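Local coordinates for protein glutathione uptake transporter (Shewanella oneidensis, PDB 4UVM) that probably carries peptides across the membrane together with protons, as a major facilitator superfamily transporter of the proton-dependent oligopeptide family, at residues N232-A245 with L267-Q279. Residues are numbered along the deposited sequence; the frame is centred on the assembly and turned at random.
With 78N ((2R)-2,3-dihydroxypropyl(7Z)-pentadec-7-enoate), chain D; 78N ((2R)-2,3-dihydroxypropyl(7Z)-pentadec-7-enoate), chain E.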
loop_
_atom_site.group_PDB
_atom_site.type_symbol
_atom_site.label_atom_id
_atom_site.label_comp_id
_atom_site.label_asym_id
_atom_site.label_seq_id
_atom_site.Cartn_x
_atom_site.Cartn_y
_atom_site.Cartn_z
ATOM N N ASN A 232 29.176 10.212 -19.335
ATOM C CA ASN A 232 28.313 9.657 -18.298
ATOM C C ASN A 232 26.868 9.496 -18.768
ATOM O O ASN A 232 26.076 10.439 -18.715
ATOM C CB ASN A 232 28.368 10.522 -17.034
ATOM C CG ASN A 232 28.241 12.006 -17.331
ATOM O OD1 ASN A 232 28.038 12.411 -18.478
ATOM N ND2 ASN A 232 28.357 12.825 -16.294
ATOM N N ILE A 233 26.537 8.295 -19.239
ATOM C CA ILE A 233 25.173 7.981 -19.646
ATOM C C ILE A 233 24.249 8.070 -18.439
ATOM O O ILE A 233 23.113 8.533 -18.543
ATOM C CB ILE A 233 25.070 6.575 -20.274
ATOM C CG1 ILE A 233 26.050 6.436 -21.440
ATOM C CG2 ILE A 233 23.652 6.299 -20.741
ATOM C CD1 ILE A 233 25.924 5.123 -22.187
ATOM N N GLY A 234 24.761 7.639 -17.289
ATOM C CA GLY A 234 23.999 7.617 -16.054
ATOM C C GLY A 234 23.459 8.968 -15.627
ATOM O O GLY A 234 22.309 9.073 -15.199
ATOM N N LEU A 235 24.283 10.004 -15.745
ATOM C CA LEU A 235 23.868 11.339 -15.334
ATOM C C LEU A 235 22.913 11.954 -16.355
ATOM O O LEU A 235 22.086 12.799 -16.011
ATOM C CB LEU A 235 25.084 12.247 -15.125
ATOM C CG LEU A 235 24.805 13.563 -14.389
ATOM C CD1 LEU A 235 24.070 13.321 -13.070
ATOM C CD2 LEU A 235 26.096 14.330 -14.149
ATOM N N VAL A 236 23.024 11.529 -17.610
ATOM C CA VAL A 236 22.109 11.997 -18.647
ATOM C C VAL A 236 20.693 11.512 -18.354
ATOM O O VAL A 236 19.733 12.275 -18.453
ATOM C CB VAL A 236 22.532 11.523 -20.055
ATOM C CG1 VAL A 236 21.447 11.840 -21.068
ATOM C CG2 VAL A 236 23.849 12.167 -20.461
ATOM N N LEU A 237 20.576 10.240 -17.981
ATOM C CA LEU A 237 19.290 9.651 -17.622
ATOM C C LEU A 237 18.667 10.381 -16.437
ATOM O O LEU A 237 17.454 10.592 -16.391
ATOM C CB LEU A 237 19.451 8.167 -17.294
ATOM C CG LEU A 237 19.954 7.283 -18.435
ATOM C CD1 LEU A 237 20.144 5.855 -17.958
ATOM C CD2 LEU A 237 18.991 7.335 -19.606
ATOM N N ALA A 238 19.510 10.759 -15.483
ATOM C CA ALA A 238 19.071 11.520 -14.321
ATOM C C ALA A 238 18.446 12.837 -14.757
ATOM O O ALA A 238 17.354 13.198 -14.312
ATOM C CB ALA A 238 20.236 11.769 -13.376
ATOM N N LEU A 239 19.144 13.548 -15.637
ATOM C CA LEU A 239 18.647 14.814 -16.156
ATOM C C LEU A 239 17.380 14.589 -16.973
ATOM O O LEU A 239 16.470 15.413 -16.952
ATOM C CB LEU A 239 19.713 15.509 -17.004
ATOM C CG LEU A 239 21.018 15.857 -16.284
ATOM C CD1 LEU A 239 21.957 16.618 -17.206
ATOM C CD2 LEU A 239 20.741 16.655 -15.017
ATOM N N ILE A 240 17.329 13.468 -17.686
ATOM C CA ILE A 240 16.143 13.102 -18.452
ATOM C C ILE A 240 14.938 12.953 -17.530
ATOM O O ILE A 240 13.877 13.529 -17.782
ATOM C CB ILE A 240 16.356 11.794 -19.237
ATOM C CG1 ILE A 240 17.242 12.050 -20.455
ATOM C CG2 ILE A 240 15.023 11.205 -19.675
ATOM C CD1 ILE A 240 17.529 10.807 -21.270
ATOM N N GLY A 241 15.114 12.188 -16.456
ATOM C CA GLY A 241 14.072 12.007 -15.463
ATOM C C GLY A 241 13.654 13.326 -14.843
ATOM O O GLY A 241 12.479 13.541 -14.552
ATOM N N GLY A 242 14.624 14.211 -14.642
ATOM C CA GLY A 242 14.347 15.542 -14.138
ATOM C C GLY A 242 13.543 16.342 -15.145
ATOM O O GLY A 242 12.662 17.114 -14.775
ATOM N N VAL A 243 13.852 16.149 -16.423
ATOM C CA VAL A 243 13.117 16.800 -17.501
ATOM C C VAL A 243 11.727 16.183 -17.641
ATOM O O VAL A 243 10.728 16.897 -17.751
ATOM C CB VAL A 243 13.871 16.701 -18.847
ATOM C CG1 VAL A 243 12.969 17.116 -19.999
ATOM C CG2 VAL A 243 15.127 17.555 -18.817
ATOM N N SER A 244 11.677 14.852 -17.625
ATOM C CA SER A 244 10.422 14.116 -17.739
ATOM C C SER A 244 9.455 14.459 -16.616
ATOM O O SER A 244 8.262 14.660 -16.851
ATOM C CB SER A 244 10.686 12.612 -17.745
ATOM O OG SER A 244 11.454 12.239 -18.872
ATOM N N ALA A 245 9.974 14.515 -15.394
ATOM C CA ALA A 245 9.169 14.877 -14.237
ATOM C C ALA A 245 8.547 16.249 -14.443
ATOM O O ALA A 245 7.384 16.471 -14.104
ATOM C CB ALA A 245 10.010 14.859 -12.973
ATOM N N LEU A 267 9.141 8.851 -12.229
ATOM C CA LEU A 267 10.084 9.100 -13.314
ATOM C C LEU A 267 11.470 9.433 -12.781
ATOM O O LEU A 267 12.474 8.944 -13.298
ATOM C CB LEU A 267 9.589 10.238 -14.207
ATOM C CG LEU A 267 8.337 9.958 -15.034
ATOM C CD1 LEU A 267 7.881 11.230 -15.724
ATOM C CD2 LEU A 267 8.600 8.854 -16.042
ATOM N N VAL A 268 11.521 10.266 -11.746
ATOM C CA VAL A 268 12.793 10.662 -11.156
ATOM C C VAL A 268 13.515 9.450 -10.588
ATOM O O VAL A 268 14.628 9.139 -11.008
ATOM C CB VAL A 268 12.609 11.721 -10.051
ATOM C CG1 VAL A 268 13.864 11.831 -9.204
ATOM C CG2 VAL A 268 12.271 13.071 -10.671
ATOM N N MET A 269 12.879 8.752 -9.653
ATOM C CA MET A 269 13.521 7.605 -9.019
ATOM C C MET A 269 13.717 6.463 -10.014
ATOM O O MET A 269 14.598 5.625 -9.840
ATOM C CB MET A 269 12.711 7.124 -7.812
ATOM C CG MET A 269 11.638 6.106 -8.141
ATOM S SD MET A 269 10.948 5.367 -6.651
ATOM C CE MET A 269 10.146 6.794 -5.930
ATOM N N GLY A 270 12.897 6.436 -11.058
ATOM C CA GLY A 270 13.000 5.402 -12.070
ATOM C C GLY A 270 14.211 5.593 -12.961
ATOM O O GLY A 270 14.942 4.646 -13.234
ATOM N N PHE A 271 14.425 6.826 -13.412
ATOM C CA PHE A 271 15.544 7.135 -14.299
ATOM C C PHE A 271 16.865 7.294 -13.548
ATOM O O PHE A 271 17.922 6.926 -14.063
ATOM C CB PHE A 271 15.257 8.399 -15.112
ATOM C CG PHE A 271 14.494 8.144 -16.381
ATOM C CD1 PHE A 271 15.040 7.358 -17.385
ATOM C CD2 PHE A 271 13.240 8.700 -16.579
ATOM C CE1 PHE A 271 14.344 7.122 -18.558
ATOM C CE2 PHE A 271 12.541 8.468 -17.753
ATOM C CZ PHE A 271 13.095 7.679 -18.742
ATOM N N VAL A 272 16.814 7.847 -12.339
ATOM C CA VAL A 272 18.015 7.950 -11.515
ATOM C C VAL A 272 18.489 6.550 -11.129
ATOM O O VAL A 272 19.684 6.250 -11.164
ATOM C CB VAL A 272 17.773 8.800 -10.245
ATOM C CG1 VAL A 272 18.907 8.627 -9.249
ATOM C CG2 VAL A 272 17.609 10.265 -10.614
ATOM N N GLY A 273 17.538 5.690 -10.781
ATOM C CA GLY A 273 17.837 4.312 -10.440
ATOM C C GLY A 273 18.436 3.544 -11.604
ATOM O O GLY A 273 19.335 2.727 -11.416
ATOM N N ALA A 274 17.938 3.803 -12.810
ATOM C CA ALA A 274 18.461 3.151 -14.006
ATOM C C ALA A 274 19.885 3.622 -14.297
ATOM O O ALA A 274 20.780 2.812 -14.565
ATOM C CB ALA A 274 17.562 3.422 -15.194
ATOM N N GLY A 275 20.083 4.937 -14.240
ATOM C CA GLY A 275 21.378 5.535 -14.506
ATOM C C GLY A 275 22.465 5.091 -13.544
ATOM O O GLY A 275 23.593 4.822 -13.958
ATOM N N ALA A 276 22.128 5.011 -12.261
ATOM C CA ALA A 276 23.095 4.610 -11.244
ATOM C C ALA A 276 23.525 3.158 -11.427
ATOM O O ALA A 276 24.653 2.795 -11.099
ATOM C CB ALA A 276 22.524 4.819 -9.856
ATOM N N SER A 277 22.624 2.333 -11.950
ATOM C CA SER A 277 22.918 0.923 -12.169
ATOM C C SER A 277 23.987 0.747 -13.249
ATOM O O SER A 277 24.831 -0.148 -13.159
ATOM C CB SER A 277 21.648 0.165 -12.552
ATOM O OG SER A 277 21.875 -1.233 -12.561
ATOM N N LEU A 278 23.942 1.606 -14.264
ATOM C CA LEU A 278 24.918 1.574 -15.349
ATOM C C LEU A 278 26.319 1.910 -14.855
ATOM O O LEU A 278 27.310 1.347 -15.322
ATOM C CB LEU A 278 24.525 2.554 -16.458
ATOM C CG LEU A 278 23.229 2.305 -17.225
ATOM C CD1 LEU A 278 23.061 3.357 -18.306
ATOM C CD2 LEU A 278 23.220 0.905 -17.821
ATOM N N GLN A 279 26.387 2.833 -13.903
ATOM C CA GLN A 279 27.649 3.419 -13.484
ATOM C C GLN A 279 28.023 3.062 -12.048
ATOM O O GLN A 279 28.783 3.785 -11.401
ATOM C CB GLN A 279 27.579 4.938 -13.634
ATOM C CG GLN A 279 27.461 5.417 -15.064
ATOM C CD GLN A 279 27.439 6.928 -15.168
ATOM O OE1 GLN A 279 27.291 7.484 -16.257
ATOM N NE2 GLN A 279 27.584 7.602 -14.032
HETATM O O22 78N D . 16.272 4.901 4.994
HETATM C C19 78N D . 15.587 4.877 3.795
HETATM C C18 78N D . 16.231 5.508 2.610
HETATM O O20 78N D . 17.471 4.949 2.420
HETATM C C17 78N D . 15.408 5.276 1.384
HETATM O O16 78N D . 15.470 6.202 0.350
HETATM C C8 78N D . 14.475 6.212 -0.608
HETATM O O15 78N D . 13.462 5.543 -0.437
HETATM C C7 78N D . 14.624 7.034 -1.867
HETATM C C6 78N D . 13.629 8.131 -2.138
HETATM C C5 78N D . 12.592 7.896 -3.210
HETATM C C4 78N D . 11.847 9.088 -3.752
HETATM C C3 78N D . 12.476 9.841 -4.895
HETATM C C2 78N D . 13.201 11.130 -4.566
HETATM C C1 78N D . 14.501 11.366 -4.993
HETATM C C9 78N D . 15.262 10.345 -5.813
HETATM C C10 78N D . 16.422 9.645 -5.160
HETATM C C11 78N D . 17.115 8.564 -5.932
HETATM C C12 78N D . 16.426 7.242 -6.009
HETATM C C13 78N D . 17.151 6.100 -6.637
HETATM C C15 78N D . 15.140 4.536 -6.796
HETATM C C14 78N D . 16.573 4.733 -6.419
HETATM O O22 78N E . 20.433 -5.489 -12.804
HETATM C C19 78N E . 19.250 -4.982 -12.301
HETATM C C18 78N E . 19.339 -3.722 -11.516
HETATM O O20 78N E . 20.639 -3.275 -11.565
HETATM C C17 78N E . 18.442 -2.667 -12.081
HETATM O O16 78N E . 17.662 -1.943 -11.189
HETATM C C8 78N E . 17.046 -0.777 -11.594
HETATM O O15 78N E . 17.247 -0.348 -12.723
HETATM C C7 78N E . 16.135 -0.033 -10.645
HETATM C C6 78N E . 14.966 0.735 -11.206
HETATM C C5 78N E . 13.623 0.052 -11.272
HETATM C C4 78N E . 12.444 0.749 -10.645
HETATM C C3 78N E . 11.728 1.788 -11.465
HETATM C C2 78N E . 11.421 1.435 -12.903
HETATM C C1 78N E . 10.165 1.667 -13.442
HETATM C C9 78N E . 9.063 2.281 -12.608
HETATM C C10 78N E . 7.677 1.740 -12.807
HETATM C C11 78N E . 7.346 1.178 -14.158
HETATM C C12 78N E . 7.073 2.144 -15.266
HETATM C C13 78N E . 7.001 1.607 -16.655
HETATM C C15 78N E . 8.280 1.031 -18.805
HETATM C C14 78N E . 8.292 1.243 -17.325
#
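Phe271 lays one ring face under Ile240, whose CG2 stands 4.1 Å from the ring centroid and 9° off its normal, a CH-pi contact. The ring fits as a knob among Leu237, Ile240, Gly241 and Ser244; Ser244 OG, near the ring, bonds back to Ile240 O, which also accepts Ser244 N. In return Leu237, whose CG anti to the carbonyl carbon (chi1 -62°) directs CD1 to 3.7 Å from Gly275 CA, packs among Phe271, Ala274 and Leu278. The axes of these two segments of antiparallel, probably membrane-spanning helices approach to 7.6 Å, consistent with glycines at Gly234, Gly241 and Gly275, where a CB would point into the partner helix. Just past the C-terminal end of helix 257-278, the extended Gln279 side chain accepts a bent hydrogen bond from Gly234 N at OE1 (2.7 Å), the donor 60° out of the carbonyl plane, while NE2 hydrogen-bonds Ala222 O in helix 215-224. A leucine in place of Gln279 would probably leave Gly234 N and Ala222 O without these amide partners. Val268 and Met269 contact one monoacylglycerol lipid and Ser277 hydrogen-bonds another. The seam itself is largely apolar, with a single hydrogen bond across it near one end.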